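Long-range contacts in ADP-ribosyltransferase (Staphylococcus aureus, PDB 1OJZ), which transfers ADP-ribose from NAD+ to a protein acceptor, as a C3-like exoenzyme that probably modifies Rho GTPases: residues S137-V142 against V181-G186; V83-N88 against I152-E157; G144-G149 against P176-V181; N111-E116 against N199-I204. All coordinates share one frame; numbering follows the deposited sequence.

From the N terminus, 83-88 comes first and 111-116 follows. Next are 137-142 and 144-149, before 152-157 closes contact 2. The return to 176-181 closes contact 3, and 181-186 then closes contact 1; the two share Val181. Contact 4 closes last, at 199-204. Contact 3 thus lies within the span of contact 1, and contact 1 within that of contact 4. Contact 2 crosses all three. Contact 2 pairs two strands of the five-stranded sheet, and contact 1 two of the three-stranded sheet. Contact 3 joins two loops beside the nicotinamide. Contact 4 fastens a loop between helices to the turn that leads into strand 203-209. Contacts 1 to 3 all reach NAD.

Contact 1: residues S137-V142 against V181-G186; sequences SSTQLV and VLLPRG. With NAD (nicotinamide-adenine-dinucleotide), chain B.
Thr139 and Val181 grip each other through backbone and side chain. Val181 O accepts from Thr139 N at 3.0 Å. Val181 O also accepts from Thr139 OG1, at a short 2.5 Å. A chi1 of 67° sets OG1 between the Thr139 backbone N and carbonyl carbon, facing that oxygen. Val181 N returns a bond to Thr139 O at 2.8 Å. Further along, Leu183 N gives a nearly straight bond to Ser137 O at 2.9 Å, while the reverse bond, Ser137 N to Leu183 O, is weak. Strands 137-140 and 180-183 are therefore antiparallel neighbours. Ser138, Thr139 and Gln140 probably stand at the family's Ser-Thr-Ser motif, with Gln in the third place here. On one face lie Ser137, Thr139, Val181 and Leu183, and Ser137 CB meets Leu183 CB at 3.8 Å. Leu141 CG packs on Val181 CG2, also at 3.8 Å. On the other face Ser138 OG is hydrogen-bonded to Glu180, an NAD-binding residue, and so helps to position it. Gln140 NE2 donates to the nicotinamide amide oxygen O7N of NAD at 3.1 Å. Its OE1 accepts from Ala146 N, which fixes the rotation of the amide. Helix 9-23 covers Leu141 through Ala12 and Trp15.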
# COMPACT_ATOMS: atom_id res chain seq x y z
N SER A 137 1.33 -2.04 -4.78
CA SER A 137 0.94 -1.71 -3.41
C SER A 137 -0.56 -1.40 -3.32
O SER A 137 -1.03 -0.37 -3.82
CB SER A 137 1.74 -0.52 -2.88
OG SER A 137 3.11 -0.84 -2.69
N SER A 138 -1.29 -2.30 -2.66
CA SER A 138 -2.72 -2.14 -2.47
C SER A 138 -2.97 -1.36 -1.19
O SER A 138 -2.68 -1.84 -0.09
CB SER A 138 -3.38 -3.52 -2.37
OG SER A 138 -4.78 -3.41 -2.25
N THR A 139 -3.51 -0.15 -1.32
CA THR A 139 -3.76 0.70 -0.16
C THR A 139 -5.19 1.20 -0.08
O THR A 139 -6.00 0.97 -0.98
CB THR A 139 -2.83 1.93 -0.18
OG1 THR A 139 -3.19 2.76 -1.29
CG2 THR A 139 -1.36 1.49 -0.32
N GLN A 140 -5.50 1.91 1.01
CA GLN A 140 -6.83 2.47 1.20
C GLN A 140 -6.76 3.96 1.56
O GLN A 140 -5.91 4.38 2.35
CB GLN A 140 -7.60 1.67 2.28
CG GLN A 140 -6.81 1.26 3.50
CD GLN A 140 -7.49 0.16 4.31
OE1 GLN A 140 -8.55 0.37 4.90
NE2 GLN A 140 -6.88 -1.02 4.35
N LEU A 141 -7.64 4.74 0.93
CA LEU A 141 -7.71 6.19 1.14
C LEU A 141 -8.16 6.50 2.55
O LEU A 141 -7.83 7.55 3.11
CB LEU A 141 -8.72 6.84 0.18
CG LEU A 141 -8.24 7.76 -0.94
CD1 LEU A 141 -9.46 8.44 -1.57
CD2 LEU A 141 -7.27 8.81 -0.40
N VAL A 142 -8.96 5.60 3.11
CA VAL A 142 -9.46 5.76 4.47
C VAL A 142 -9.02 4.55 5.27
O VAL A 142 -9.38 3.42 4.95
CB VAL A 142 -11.00 5.84 4.48
CG1 VAL A 142 -11.51 5.96 5.92
CG2 VAL A 142 -11.47 7.02 3.64
N VAL A 181 -6.54 2.35 -3.32
CA VAL A 181 -5.70 3.17 -4.16
C VAL A 181 -4.54 2.24 -4.47
O VAL A 181 -3.82 1.81 -3.57
CB VAL A 181 -5.20 4.44 -3.44
CG1 VAL A 181 -4.14 5.13 -4.30
CG2 VAL A 181 -6.36 5.40 -3.21
N LEU A 182 -4.40 1.90 -5.74
CA LEU A 182 -3.35 0.99 -6.16
C LEU A 182 -2.13 1.75 -6.64
O LEU A 182 -2.20 2.56 -7.57
CB LEU A 182 -3.89 0.07 -7.27
CG LEU A 182 -3.01 -1.09 -7.73
CD1 LEU A 182 -2.83 -2.12 -6.60
CD2 LEU A 182 -3.66 -1.74 -8.94
N LEU A 183 -1.00 1.50 -5.98
CA LEU A 183 0.25 2.17 -6.32
C LEU A 183 1.14 1.37 -7.27
O LEU A 183 1.09 0.13 -7.30
CB LEU A 183 1.01 2.49 -5.03
CG LEU A 183 0.28 3.34 -3.99
CD1 LEU A 183 1.22 3.63 -2.83
CD2 LEU A 183 -0.20 4.63 -4.63
N PRO A 184 1.99 2.06 -8.04
CA PRO A 184 2.87 1.36 -8.97
C PRO A 184 3.73 0.29 -8.30
O PRO A 184 4.05 0.41 -7.12
CB PRO A 184 3.74 2.47 -9.54
CG PRO A 184 2.85 3.67 -9.45
CD PRO A 184 2.20 3.52 -8.11
N ARG A 185 4.10 -0.73 -9.05
CA ARG A 185 4.96 -1.78 -8.51
C ARG A 185 6.28 -1.04 -8.32
O ARG A 185 6.52 -0.04 -8.99
CB ARG A 185 5.12 -2.94 -9.50
CG ARG A 185 5.83 -2.60 -10.81
CD ARG A 185 5.78 -3.79 -11.74
NE ARG A 185 6.44 -3.53 -13.02
CZ ARG A 185 7.74 -3.71 -13.23
NH1 ARG A 185 8.52 -4.15 -12.27
NH2 ARG A 185 8.25 -3.45 -14.43
N GLY A 186 7.12 -1.51 -7.40
CA GLY A 186 8.38 -0.85 -7.17
C GLY A 186 8.26 0.46 -6.40
O GLY A 186 9.16 1.29 -6.45
PA NAD B . -0.15 -8.13 -0.16
O1A NAD B . 0.41 -6.96 0.55
O2A NAD B . 0.37 -8.47 -1.51
O5B NAD B . -0.04 -9.40 0.80
C5B NAD B . 1.24 -9.77 1.33
C4B NAD B . 1.07 -10.15 2.78
O4B NAD B . 2.45 -10.41 3.20
C3B NAD B . 0.52 -9.00 3.68
O3B NAD B . -0.60 -9.53 4.44
C2B NAD B . 1.66 -8.54 4.57
O2B NAD B . 1.51 -8.62 5.94
C1B NAD B . 2.89 -9.30 3.99
N9A NAD B . 3.70 -8.43 3.11
C8A NAD B . 3.39 -7.36 2.26
N7A NAD B . 4.44 -6.85 1.65
C5A NAD B . 5.50 -7.53 2.07
C6A NAD B . 6.93 -7.43 1.75
N6A NAD B . 7.41 -6.54 0.91
N1A NAD B . 7.73 -8.35 2.42
C2A NAD B . 7.30 -9.29 3.28
N3A NAD B . 5.95 -9.43 3.61
C4A NAD B . 5.08 -8.53 2.99
O3 NAD B . -1.71 -7.94 -0.29
PN NAD B . -2.82 -7.47 0.80
O1N NAD B . -2.41 -6.16 1.32
O2N NAD B . -2.98 -8.60 1.75
O5D NAD B . -4.07 -7.23 -0.18
C5D NAD B . -4.72 -8.33 -0.86
C4D NAD B . -6.12 -7.94 -1.16
O4D NAD B . -6.57 -6.89 -0.20
C3D NAD B . -6.34 -7.30 -2.59
O3D NAD B . -7.47 -7.92 -3.24
C2D NAD B . -6.63 -5.81 -2.31
O2D NAD B . -7.43 -5.26 -3.33
C1D NAD B . -7.31 -5.86 -0.89
N1N NAD B . -7.28 -4.59 -0.05
C2N NAD B . -6.15 -4.44 0.86
C3N NAD B . -5.66 -3.25 1.26
C7N NAD B . -4.51 -3.15 2.23
O7N NAD B . -4.41 -2.10 2.91
N7N NAD B . -3.66 -4.17 2.36
C4N NAD B . -6.26 -1.94 0.76
C5N NAD B . -6.89 -2.16 -0.59
C6N NAD B . -7.61 -3.37 -0.78
O HOH W 1 4.62 -1.10 -4.79

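Contact 2: residues V83-N88 against I152-E157; sequences VYRLLN and IELKLE. With NAD (nicotinamide-adenine-dinucleotide), chain B.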
# COMPACT_ATOMS: atom_id res chain seq x y z
N VAL A 83 -2.28 7.53 2.19
CA VAL A 83 -3.04 6.32 1.90
C VAL A 83 -2.52 5.31 2.91
O VAL A 83 -1.38 5.42 3.37
CB VAL A 83 -2.83 5.79 0.47
CG1 VAL A 83 -3.43 6.78 -0.53
CG2 VAL A 83 -1.34 5.55 0.21
N TYR A 84 -3.35 4.33 3.26
CA TYR A 84 -2.95 3.35 4.26
C TYR A 84 -2.85 1.92 3.76
O TYR A 84 -3.78 1.39 3.16
CB TYR A 84 -3.92 3.42 5.44
CG TYR A 84 -3.97 4.79 6.08
CD1 TYR A 84 -4.71 5.83 5.51
CD2 TYR A 84 -3.23 5.06 7.23
CE1 TYR A 84 -4.71 7.11 6.07
CE2 TYR A 84 -3.22 6.33 7.79
CZ TYR A 84 -3.95 7.35 7.21
OH TYR A 84 -3.90 8.61 7.77
N ARG A 85 -1.70 1.31 4.02
CA ARG A 85 -1.47 -0.07 3.64
C ARG A 85 -1.47 -0.89 4.94
O ARG A 85 -0.53 -0.83 5.72
CB ARG A 85 -0.12 -0.20 2.90
CG ARG A 85 0.10 -1.58 2.27
CD ARG A 85 1.38 -1.68 1.44
NE ARG A 85 1.53 -3.03 0.89
CZ ARG A 85 2.70 -3.59 0.57
NH1 ARG A 85 3.83 -2.91 0.73
NH2 ARG A 85 2.73 -4.83 0.11
N LEU A 86 -2.57 -1.60 5.18
CA LEU A 86 -2.68 -2.42 6.39
C LEU A 86 -1.95 -3.73 6.16
O LEU A 86 -2.18 -4.41 5.16
CB LEU A 86 -4.15 -2.64 6.74
CG LEU A 86 -4.78 -1.49 7.54
CD1 LEU A 86 -4.55 -0.16 6.81
CD2 LEU A 86 -6.27 -1.74 7.72
N LEU A 87 -1.07 -4.09 7.08
CA LEU A 87 -0.28 -5.30 6.94
C LEU A 87 -0.25 -6.16 8.20
O LEU A 87 -0.57 -5.70 9.29
CB LEU A 87 1.16 -4.91 6.56
CG LEU A 87 1.31 -4.04 5.31
CD1 LEU A 87 2.65 -3.30 5.35
CD2 LEU A 87 1.19 -4.91 4.07
N ASN A 88 0.13 -7.43 8.01
CA ASN A 88 0.25 -8.38 9.10
C ASN A 88 1.71 -8.34 9.58
O ASN A 88 2.57 -7.75 8.93
CB ASN A 88 -0.13 -9.79 8.63
CG ASN A 88 -1.59 -9.89 8.21
OD1 ASN A 88 -2.49 -9.52 8.97
ND2 ASN A 88 -1.84 -10.39 7.01
N ILE A 152 -0.31 -3.92 11.63
CA ILE A 152 0.48 -2.80 11.12
C ILE A 152 -0.26 -1.89 10.16
O ILE A 152 -1.04 -2.35 9.32
CB ILE A 152 1.74 -3.31 10.40
CG1 ILE A 152 2.61 -4.09 11.39
CG2 ILE A 152 2.53 -2.14 9.80
CD1 ILE A 152 3.68 -4.92 10.72
N GLU A 153 -0.01 -0.60 10.28
CA GLU A 153 -0.60 0.36 9.38
C GLU A 153 0.55 1.16 8.78
O GLU A 153 1.21 1.92 9.47
CB GLU A 153 -1.55 1.30 10.12
CG GLU A 153 -2.15 2.38 9.23
CD GLU A 153 -3.08 3.31 9.98
OE1 GLU A 153 -4.17 2.85 10.39
OE2 GLU A 153 -2.72 4.49 10.15
N LEU A 154 0.79 0.94 7.50
CA LEU A 154 1.86 1.65 6.81
C LEU A 154 1.21 2.94 6.29
O LEU A 154 0.48 2.90 5.31
CB LEU A 154 2.37 0.81 5.64
CG LEU A 154 3.80 0.97 5.12
CD1 LEU A 154 3.91 0.30 3.76
CD2 LEU A 154 4.18 2.44 5.05
N LYS A 155 1.46 4.06 6.96
CA LYS A 155 0.90 5.35 6.58
C LYS A 155 1.83 6.02 5.57
O LYS A 155 2.89 6.53 5.94
CB LYS A 155 0.74 6.22 7.83
CG LYS A 155 0.15 7.61 7.59
CD LYS A 155 0.01 8.34 8.92
CE LYS A 155 -0.65 9.70 8.75
NZ LYS A 155 -0.69 10.46 10.04
N LEU A 156 1.41 6.03 4.31
CA LEU A 156 2.21 6.58 3.22
C LEU A 156 1.79 7.93 2.66
O LEU A 156 0.67 8.08 2.13
CB LEU A 156 2.26 5.56 2.08
CG LEU A 156 2.93 4.21 2.35
CD1 LEU A 156 2.62 3.25 1.22
CD2 LEU A 156 4.44 4.40 2.50
N GLU A 157 2.67 8.91 2.75
CA GLU A 157 2.35 10.23 2.21
C GLU A 157 2.71 10.25 0.74
O GLU A 157 3.87 10.06 0.36
CB GLU A 157 3.12 11.33 2.92
CG GLU A 157 2.75 12.70 2.37
CD GLU A 157 3.38 13.84 3.14
OE1 GLU A 157 2.96 14.99 2.91
OE2 GLU A 157 4.27 13.58 3.98
PA NAD B . -0.15 -8.13 -0.16
O1A NAD B . 0.41 -6.96 0.55
O2A NAD B . 0.37 -8.47 -1.51
O5B NAD B . -0.04 -9.40 0.80
C5B NAD B . 1.24 -9.77 1.33
C4B NAD B . 1.07 -10.15 2.78
O4B NAD B . 2.45 -10.41 3.20
C3B NAD B . 0.52 -9.00 3.68
O3B NAD B . -0.60 -9.53 4.44
C2B NAD B . 1.66 -8.54 4.57
O2B NAD B . 1.51 -8.62 5.94
C1B NAD B . 2.89 -9.30 3.99
N9A NAD B . 3.70 -8.43 3.11
C8A NAD B . 3.39 -7.36 2.26
N7A NAD B . 4.44 -6.85 1.65
C5A NAD B . 5.50 -7.53 2.07
C6A NAD B . 6.93 -7.43 1.75
N6A NAD B . 7.41 -6.54 0.91
N1A NAD B . 7.73 -8.35 2.42
C2A NAD B . 7.30 -9.29 3.28
N3A NAD B . 5.95 -9.43 3.61
C4A NAD B . 5.08 -8.53 2.99
O3 NAD B . -1.71 -7.94 -0.29
PN NAD B . -2.82 -7.47 0.80
O1N NAD B . -2.41 -6.16 1.32
O2N NAD B . -2.98 -8.60 1.75
O5D NAD B . -4.07 -7.23 -0.18
C5D NAD B . -4.72 -8.33 -0.86
C4D NAD B . -6.12 -7.94 -1.16
O4D NAD B . -6.57 -6.89 -0.20
C3D NAD B . -6.34 -7.30 -2.59
O3D NAD B . -7.47 -7.92 -3.24
C2D NAD B . -6.63 -5.81 -2.31
O2D NAD B . -7.43 -5.26 -3.33
C1D NAD B . -7.31 -5.86 -0.89
N1N NAD B . -7.28 -4.59 -0.05
C2N NAD B . -6.15 -4.44 0.86
C3N NAD B . -5.66 -3.25 1.26
C7N NAD B . -4.51 -3.15 2.23
O7N NAD B . -4.41 -2.10 2.91
N7N NAD B . -3.66 -4.17 2.36
C4N NAD B . -6.26 -1.94 0.76
C5N NAD B . -6.89 -2.16 -0.59
C6N NAD B . -7.61 -3.37 -0.78
O HOH W 2 -3.37 8.72 10.47
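Arg85 runs alongside Leu154, both side chains pointing the same way. Arg85 CB touches Leu154 CB at 3.8 Å. CG lies anti to the backbone N (chi1 -171°) and the chain stays extended to NE, which carries the guanidinium out to the diphosphate. Arg85 CD passes Leu154 CD1 at 4.0 Å. At the tip, Arg85 NH2 donates to the phosphate oxygen O1A of NAD at 3.2 Å and lies close to adenine N7A. NH1 forms a salt bridge with Glu133, so the guanidinium is held at two ends. Arg48 lies nearby and also binds NAD, consistent with a pocket made for the diphosphate. Arg85 is probably the Arg of the family's R-S-E signature. Leu86 reads the nicotinamide amide with its backbone: Leu86 N donates to O7N of NAD at 3.0 Å, and Leu86 O accepts from N7N at 3.2 Å. Asn88 N binds ribose O2B. On the Leu86 face, Glu153 OE2 approaches Tyr84 CD2 obliquely at 3.0 Å, its carboxylate plane turned 78° from the ring. Lys155 CG lies 3.6 Å from Tyr84 CE2. Glu153 OE1 is bonded to Ser143, and Tyr84 OH to Asn5. Six backbone bonds join the antiparallel strands. Strand 152-158 lies between 81-87 and 203-209, strand 137-140 touches 81-87 through Thr139 and Gln140, and Tyr189 of strand 187-196 packs on Leu154 and Leu156.

Contact 3: residues G144-G149 against P176-V181; sequences GAALAG and PGQQEV. With NAD (nicotinamide-adenine-dinucleotide), chain B.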
# COMPACT_ATOMS: atom_id res chain seq x y z
N GLY A 144 -8.86 1.63 7.70
CA GLY A 144 -9.93 0.84 8.27
C GLY A 144 -11.04 0.46 7.32
O GLY A 144 -11.90 -0.35 7.66
N ALA A 145 -11.05 1.05 6.13
CA ALA A 145 -12.09 0.74 5.15
C ALA A 145 -11.97 -0.73 4.75
O ALA A 145 -12.90 -1.30 4.17
CB ALA A 145 -11.95 1.63 3.92
N ALA A 146 -10.83 -1.34 5.06
CA ALA A 146 -10.59 -2.74 4.72
C ALA A 146 -9.55 -3.40 5.62
O ALA A 146 -8.56 -2.78 6.01
CB ALA A 146 -10.14 -2.84 3.27
N LEU A 147 -9.77 -4.68 5.94
CA LEU A 147 -8.84 -5.43 6.78
C LEU A 147 -8.42 -4.61 8.00
O LEU A 147 -7.28 -4.68 8.44
CB LEU A 147 -7.59 -5.80 5.98
CG LEU A 147 -7.72 -6.50 4.61
CD1 LEU A 147 -8.43 -5.59 3.63
CD2 LEU A 147 -6.34 -6.83 4.08
N ALA A 148 -9.35 -3.83 8.54
CA ALA A 148 -9.06 -2.96 9.67
C ALA A 148 -8.52 -3.67 10.91
O ALA A 148 -8.02 -3.03 11.84
CB ALA A 148 -10.31 -2.15 10.04
N GLY A 149 -8.60 -5.00 10.92
CA GLY A 149 -8.11 -5.74 12.06
C GLY A 149 -6.60 -5.99 12.08
O GLY A 149 -6.06 -6.40 13.11
N PRO A 176 -15.63 -4.03 -3.65
CA PRO A 176 -15.98 -2.62 -3.45
C PRO A 176 -16.04 -2.22 -1.98
O PRO A 176 -16.25 -3.07 -1.10
CB PRO A 176 -17.32 -2.50 -4.17
CG PRO A 176 -17.88 -3.88 -4.13
CD PRO A 176 -16.68 -4.74 -4.39
N GLY A 177 -15.84 -0.94 -1.71
CA GLY A 177 -15.89 -0.47 -0.34
C GLY A 177 -14.56 -0.42 0.41
O GLY A 177 -14.55 -0.07 1.59
N GLN A 178 -13.46 -0.76 -0.25
CA GLN A 178 -12.16 -0.71 0.43
C GLN A 178 -11.42 0.60 0.12
O GLN A 178 -10.27 0.76 0.52
CB GLN A 178 -11.29 -1.91 0.02
CG GLN A 178 -11.95 -3.26 0.27
CD GLN A 178 -11.08 -4.42 -0.16
OE1 GLN A 178 -10.50 -4.40 -1.25
NE2 GLN A 178 -11.00 -5.45 0.68
N GLN A 179 -12.08 1.51 -0.59
CA GLN A 179 -11.48 2.79 -0.95
C GLN A 179 -10.04 2.57 -1.42
O GLN A 179 -9.14 3.35 -1.11
CB GLN A 179 -11.49 3.74 0.26
CG GLN A 179 -12.89 4.14 0.73
CD GLN A 179 -13.53 5.20 -0.17
OE1 GLN A 179 -14.71 5.53 -0.02
NE2 GLN A 179 -12.75 5.75 -1.09
N GLU A 180 -9.84 1.51 -2.18
CA GLU A 180 -8.50 1.16 -2.63
C GLU A 180 -7.81 2.11 -3.60
O GLU A 180 -8.40 2.62 -4.55
CB GLU A 180 -8.50 -0.26 -3.23
CG GLU A 180 -7.13 -0.67 -3.80
CD GLU A 180 -7.00 -2.16 -4.00
OE1 GLU A 180 -8.02 -2.87 -3.83
OE2 GLU A 180 -5.89 -2.63 -4.33
N VAL A 181 -6.54 2.35 -3.32
CA VAL A 181 -5.70 3.17 -4.16
C VAL A 181 -4.54 2.24 -4.47
O VAL A 181 -3.82 1.81 -3.57
CB VAL A 181 -5.20 4.44 -3.44
CG1 VAL A 181 -4.14 5.13 -4.30
CG2 VAL A 181 -6.36 5.40 -3.21
PA NAD B . -0.15 -8.13 -0.16
O1A NAD B . 0.41 -6.96 0.55
O2A NAD B . 0.37 -8.47 -1.51
O5B NAD B . -0.04 -9.40 0.80
C5B NAD B . 1.24 -9.77 1.33
C4B NAD B . 1.07 -10.15 2.78
O4B NAD B . 2.45 -10.41 3.20
C3B NAD B . 0.52 -9.00 3.68
O3B NAD B . -0.60 -9.53 4.44
C2B NAD B . 1.66 -8.54 4.57
O2B NAD B . 1.51 -8.62 5.94
C1B NAD B . 2.89 -9.30 3.99
N9A NAD B . 3.70 -8.43 3.11
C8A NAD B . 3.39 -7.36 2.26
N7A NAD B . 4.44 -6.85 1.65
C5A NAD B . 5.50 -7.53 2.07
C6A NAD B . 6.93 -7.43 1.75
N6A NAD B . 7.41 -6.54 0.91
N1A NAD B . 7.73 -8.35 2.42
C2A NAD B . 7.30 -9.29 3.28
N3A NAD B . 5.95 -9.43 3.61
C4A NAD B . 5.08 -8.53 2.99
O3 NAD B . -1.71 -7.94 -0.29
PN NAD B . -2.82 -7.47 0.80
O1N NAD B . -2.41 -6.16 1.32
O2N NAD B . -2.98 -8.60 1.75
O5D NAD B . -4.07 -7.23 -0.18
C5D NAD B . -4.72 -8.33 -0.86
C4D NAD B . -6.12 -7.94 -1.16
O4D NAD B . -6.57 -6.89 -0.20
C3D NAD B . -6.34 -7.30 -2.59
O3D NAD B . -7.47 -7.92 -3.24
C2D NAD B . -6.63 -5.81 -2.31
O2D NAD B . -7.43 -5.26 -3.33
C1D NAD B . -7.31 -5.86 -0.89
N1N NAD B . -7.28 -4.59 -0.05
C2N NAD B . -6.15 -4.44 0.86
C3N NAD B . -5.66 -3.25 1.26
C7N NAD B . -4.51 -3.15 2.23
O7N NAD B . -4.41 -2.10 2.91
N7N NAD B . -3.66 -4.17 2.36
C4N NAD B . -6.26 -1.94 0.76
C5N NAD B . -6.89 -2.16 -0.59
C6N NAD B . -7.61 -3.37 -0.78
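Gln178 reaches Ala146 through its torsions. Its CG stands anti to the carbonyl carbon (chi1 -56°), and the chain then runs extended (chi2 179°). This lays Gln178 CG against Ala146 CB at 3.5 Å and carries the amide on to the nicotinamide. There Gln178 OE1 comes within 3.1 Å of C6N of NAD, a close approach that could steady the positive charge of the ring. Leu147 arrives from the other segment. Leu147 CD1 lies 3.9 Å from Gln178 NE2, the two side chains meeting at a slant. Leu147 CD1 is also 3.8 Å from C2N of NAD. Leu147 and Gln178 line the nicotinamide, and Ala146 backs the Gln178 side chain. Ala145 CB points toward 176-181 and sits 3.9 Å from Gln178 O. Ala145 O and Gly177 O are two acceptors that face each other without bonding. Further along, Glu180 OE1 accepts from ribose O2D of NAD at 2.5 Å. Gln178 and Glu180 probably form the Gln-X-Glu motif of the ADP-ribosylating turn-turn (ARTT) loop, as in C3-like enzymes. Asp168 braces the turn by accepting from Gly177 N and Gln179 N. Residues 144-149 lie in the loop between strands 137-140 and 152-158, with Leu86 of strand 81-87 packed against them. The turn leads into strand 180-183, and Gln179 rests on Leu9 and Ala12 of helix 9-23.

Contact 4: residues N111-E116 against N199-I204; sequences NGQYNE and NKRKII
Tyr114 sets one ring face over Ile203, whose CD1 lies over that face and whose side chain crosses at about a right angle. Tyr114 CG is 4.2 Å from Ile203 CG1. The ring edge meets the backbone of Arg201: Tyr114 CE1 is 3.4 Å from Arg201 O. Leu106 of helix 100-106 and Leu196 of strand 187-196 also touch this ring. Tyr114 N donates to Lys200 O at 2.9 Å, almost in line with the carbonyl. Lys200 O also receives a CA-H contact from Gln113 CA at 3.0 Å. A water donates to Gly112 O at 2.7 Å and to Arg201 O at 2.9 Å, and so bridges the two backbones. Gln113 stretches across Lys200, with Gln113 NE2 3.7 Å from Lys200 CB. Asn115 caps helix 116-126 through Leu118 N. Lys202 turns away to bond Ala148 O and Arg150 O, the latter from an NAD-binding residue. One direct backbone bond and one water bridge thus join the loop before the helix to the residues just before strand 203-209. No salt bridge is found between the segments, so the junction probably relies on backbone polar bonds and packing more than on charge.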
# COMPACT_ATOMS: atom_id res chain seq x y z
N ASN A 111 -3.42 -7.48 26.05
CA ASN A 111 -4.80 -7.12 25.76
C ASN A 111 -4.87 -6.36 24.43
O ASN A 111 -5.56 -5.34 24.31
CB ASN A 111 -5.38 -6.27 26.90
CG ASN A 111 -6.91 -6.27 26.91
OD1 ASN A 111 -7.54 -5.42 27.54
ND2 ASN A 111 -7.50 -7.24 26.22
N GLY A 112 -4.14 -6.86 23.44
CA GLY A 112 -4.14 -6.24 22.13
C GLY A 112 -3.03 -5.23 21.89
O GLY A 112 -2.55 -5.08 20.77
N GLN A 113 -2.62 -4.54 22.96
CA GLN A 113 -1.57 -3.53 22.87
C GLN A 113 -0.19 -4.13 22.62
O GLN A 113 0.17 -5.16 23.21
CB GLN A 113 -1.55 -2.69 24.14
CG GLN A 113 -2.85 -1.95 24.38
CD GLN A 113 -2.85 -1.17 25.67
OE1 GLN A 113 -2.67 -1.74 26.75
NE2 GLN A 113 -3.05 0.14 25.57
N TYR A 114 0.58 -3.49 21.75
CA TYR A 114 1.91 -3.98 21.42
C TYR A 114 3.02 -3.41 22.30
O TYR A 114 2.94 -2.29 22.77
CB TYR A 114 2.21 -3.72 19.94
CG TYR A 114 1.47 -4.67 19.02
CD1 TYR A 114 0.20 -4.38 18.54
CD2 TYR A 114 2.03 -5.91 18.69
CE1 TYR A 114 -0.51 -5.29 17.75
CE2 TYR A 114 1.34 -6.82 17.90
CZ TYR A 114 0.07 -6.51 17.44
OH TYR A 114 -0.60 -7.45 16.68
N ASN A 115 4.05 -4.23 22.49
CA ASN A 115 5.22 -3.88 23.30
C ASN A 115 5.86 -2.60 22.76
O ASN A 115 6.29 -2.55 21.61
CB ASN A 115 6.22 -5.03 23.27
CG ASN A 115 7.42 -4.80 24.15
OD1 ASN A 115 8.17 -3.84 23.97
ND2 ASN A 115 7.62 -5.68 25.13
N GLU A 116 5.93 -1.58 23.61
CA GLU A 116 6.50 -0.30 23.23
C GLU A 116 8.01 -0.40 22.96
O GLU A 116 8.52 0.27 22.07
CB GLU A 116 6.23 0.74 24.32
CG GLU A 116 6.29 2.18 23.85
N ASN A 199 -4.12 4.17 20.45
CA ASN A 199 -4.62 3.17 21.40
C ASN A 199 -3.65 2.01 21.62
O ASN A 199 -3.97 1.03 22.30
CB ASN A 199 -5.99 2.63 20.96
CG ASN A 199 -5.94 1.86 19.65
OD1 ASN A 199 -6.99 1.49 19.11
ND2 ASN A 199 -4.75 1.62 19.14
N LYS A 200 -2.46 2.13 21.04
CA LYS A 200 -1.41 1.13 21.19
C LYS A 200 -1.79 -0.26 20.69
O LYS A 200 -1.10 -1.23 20.98
CB LYS A 200 -0.99 1.04 22.67
CG LYS A 200 -0.58 2.39 23.28
CD LYS A 200 -0.11 2.23 24.72
CE LYS A 200 0.28 3.57 25.35
NZ LYS A 200 1.37 4.26 24.60
N ARG A 201 -2.88 -0.36 19.93
CA ARG A 201 -3.31 -1.66 19.41
C ARG A 201 -2.81 -1.93 17.99
O ARG A 201 -3.05 -3.00 17.44
CB ARG A 201 -4.83 -1.78 19.49
CG ARG A 201 -5.37 -1.73 20.93
CD ARG A 201 -6.61 -2.60 21.12
NE ARG A 201 -7.80 -2.09 20.43
CZ ARG A 201 -8.49 -1.02 20.82
NH1 ARG A 201 -8.12 -0.33 21.89
NH2 ARG A 201 -9.57 -0.65 20.14
N LYS A 202 -2.12 -0.95 17.42
CA LYS A 202 -1.56 -1.06 16.08
C LYS A 202 -0.20 -0.39 16.04
O LYS A 202 0.08 0.51 16.82
CB LYS A 202 -2.48 -0.41 15.03
CG LYS A 202 -3.82 -1.09 14.85
CD LYS A 202 -4.51 -0.60 13.58
CE LYS A 202 -5.92 -1.17 13.46
NZ LYS A 202 -5.94 -2.67 13.43
N ILE A 203 0.64 -0.83 15.11
CA ILE A 203 1.97 -0.26 14.95
C ILE A 203 1.89 0.60 13.69
O ILE A 203 1.59 0.10 12.62
CB ILE A 203 3.03 -1.36 14.75
CG1 ILE A 203 3.07 -2.25 16.00
CG2 ILE A 203 4.41 -0.72 14.48
CD1 ILE A 203 3.96 -3.48 15.85
N ILE A 204 2.14 1.90 13.83
CA ILE A 204 2.08 2.81 12.69
C ILE A 204 3.46 3.12 12.14
O ILE A 204 4.33 3.61 12.85
CB ILE A 204 1.41 4.15 13.07
CG1 ILE A 204 0.08 3.89 13.79
CG2 ILE A 204 1.19 5.00 11.81
CD1 ILE A 204 -0.92 3.10 12.98
O HOH W 3 -3.81 -5.60 18.47